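Local coordinates for computationally designed four-helix bundle protein (Synthetic construct, PDB 3U3B) that is of unknown function, being a computationally redesigned, hyperthermostable four-helix bundle whose hydrophobic core was redesigned by flexible-backbone protein design, at residues A[26-30]-A[87-91]. Sequence-based numbering, arbitrary orientation.
Sequences IKEVE and IDKVK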
# COMPACT_ATOMS: atom_id res chain seq x y z
N ILE A 26 -1.83 8.77 -4.14
CA ILE A 26 -3.28 8.72 -4.08
C ILE A 26 -3.88 10.13 -4.10
O ILE A 26 -4.93 10.37 -4.70
CB ILE A 26 -3.76 7.98 -2.84
CG1 ILE A 26 -3.63 6.47 -3.03
CG2 ILE A 26 -5.20 8.34 -2.56
CD1 ILE A 26 -4.08 5.70 -1.82
N LYS A 27 -3.20 11.07 -3.46
CA LYS A 27 -3.69 12.44 -3.47
C LYS A 27 -3.73 12.96 -4.89
O LYS A 27 -4.69 13.66 -5.30
CB LYS A 27 -2.79 13.33 -2.62
CG LYS A 27 -2.94 13.06 -1.15
CD LYS A 27 -2.12 14.03 -0.30
CE LYS A 27 -2.30 13.74 1.21
NZ LYS A 27 -1.57 12.51 1.71
N GLU A 28 -2.70 12.63 -5.66
CA GLU A 28 -2.62 13.10 -7.06
C GLU A 28 -3.65 12.40 -7.94
O GLU A 28 -4.26 13.05 -8.80
CB GLU A 28 -1.23 12.87 -7.68
CG GLU A 28 -0.08 13.74 -7.13
CD GLU A 28 -0.52 15.16 -6.71
OE1 GLU A 28 -1.19 15.84 -7.52
OE2 GLU A 28 -0.19 15.58 -5.58
N VAL A 29 -3.82 11.09 -7.77
CA VAL A 29 -4.75 10.35 -8.64
C VAL A 29 -6.21 10.71 -8.32
O VAL A 29 -7.12 10.56 -9.16
CB VAL A 29 -4.50 8.81 -8.60
CG1 VAL A 29 -5.18 8.17 -7.41
CG2 VAL A 29 -4.94 8.18 -9.93
N GLU A 30 -6.43 11.23 -7.12
CA GLU A 30 -7.73 11.72 -6.72
C GLU A 30 -8.21 12.83 -7.63
O GLU A 30 -9.40 12.94 -7.88
CB GLU A 30 -7.61 12.30 -5.34
CG GLU A 30 -8.00 11.39 -4.26
CD GLU A 30 -7.66 12.02 -2.94
OE1 GLU A 30 -7.86 13.24 -2.83
OE2 GLU A 30 -7.19 11.31 -2.03
N ILE A 87 -11.70 4.47 -4.79
CA ILE A 87 -10.51 5.10 -4.23
C ILE A 87 -10.63 5.13 -2.71
O ILE A 87 -9.65 4.89 -1.99
CB ILE A 87 -10.28 6.52 -4.78
CG1 ILE A 87 -10.06 6.44 -6.29
CG2 ILE A 87 -9.07 7.15 -4.11
CD1 ILE A 87 -9.97 7.77 -6.95
N ASP A 88 -11.84 5.36 -2.21
CA ASP A 88 -12.05 5.35 -0.77
C ASP A 88 -11.77 3.98 -0.16
O ASP A 88 -11.27 3.90 0.96
CB ASP A 88 -13.47 5.80 -0.43
CG ASP A 88 -13.69 7.28 -0.69
OD1 ASP A 88 -12.70 8.06 -0.63
OD2 ASP A 88 -14.85 7.66 -0.96
N LYS A 89 -12.08 2.90 -0.86
CA LYS A 89 -11.83 1.59 -0.27
C LYS A 89 -10.33 1.31 -0.20
O LYS A 89 -9.85 0.70 0.76
CB LYS A 89 -12.56 0.49 -1.02
CG LYS A 89 -12.68 -0.80 -0.21
CD LYS A 89 -12.84 -1.98 -1.14
CE LYS A 89 -13.64 -3.13 -0.54
NZ LYS A 89 -13.78 -4.24 -1.55
N VAL A 90 -9.61 1.75 -1.22
CA VAL A 90 -8.15 1.72 -1.20
C VAL A 90 -7.56 2.52 -0.01
O VAL A 90 -6.68 2.05 0.71
CB VAL A 90 -7.56 2.29 -2.49
CG1 VAL A 90 -6.04 2.35 -2.40
CG2 VAL A 90 -7.97 1.44 -3.67
N LYS A 91 -8.02 3.75 0.15
CA LYS A 91 -7.58 4.57 1.27
C LYS A 91 -7.88 3.88 2.60
O LYS A 91 -7.04 3.84 3.50
CB LYS A 91 -8.26 5.93 1.21
CG LYS A 91 -7.71 6.81 0.15
CD LYS A 91 -8.57 8.04 0.11
CE LYS A 91 -8.13 9.01 -0.95
NZ LYS A 91 -9.14 10.11 -1.02
O HOH W 1 -9.27 13.55 -0.56
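A salt bridge joins E30 to K91, with E30 OE2 2.5 Å from K91 NZ. The hydrogen bond within it, from K91 NZ to E30 OE2, is weak. OE2 also sits too close to K91 in the model, so the exact length is uncertain. A water adds a second link. Its O donates to E30 OE1 at 2.7 Å and weakly accepts from K91 NZ at 3.5 Å.

K91 is extended, with chi2 to chi4 all t, so the side chain reaches across the gap and brings its ammonium group to E30. Its aliphatic part packs on the core edge: I26 CG2 lies 3.4 Å from K91 CE. Deeper in, I26 CD1 meets V90 CG1 at 3.9 Å, and I26 CG2 meets I87 CG2 at 4.3 Å. The CA-to-CB bonds of I26, I87 and V90 all point toward the opposite segment.

The two segments run antiparallel at 171°, with axes 11.6 Å apart. In register, I26 CA lies 8.0 Å from K91 CA and E30 CA 7.6 Å from I87 CA. Segment 26-30 lies on helix 3-30 and segment 87-91 on helix 84-102, the first and last helices of the bundle. W39 of helix 36-56 touches V29 and I87, and L71 and M75 of helix 59-76 touch V90, so the other two helices complete the core here.

The contact therefore joins two amphipathic helix faces: branched aliphatic side chains fill the interior, while a charged pair and its water border them on the more exposed side.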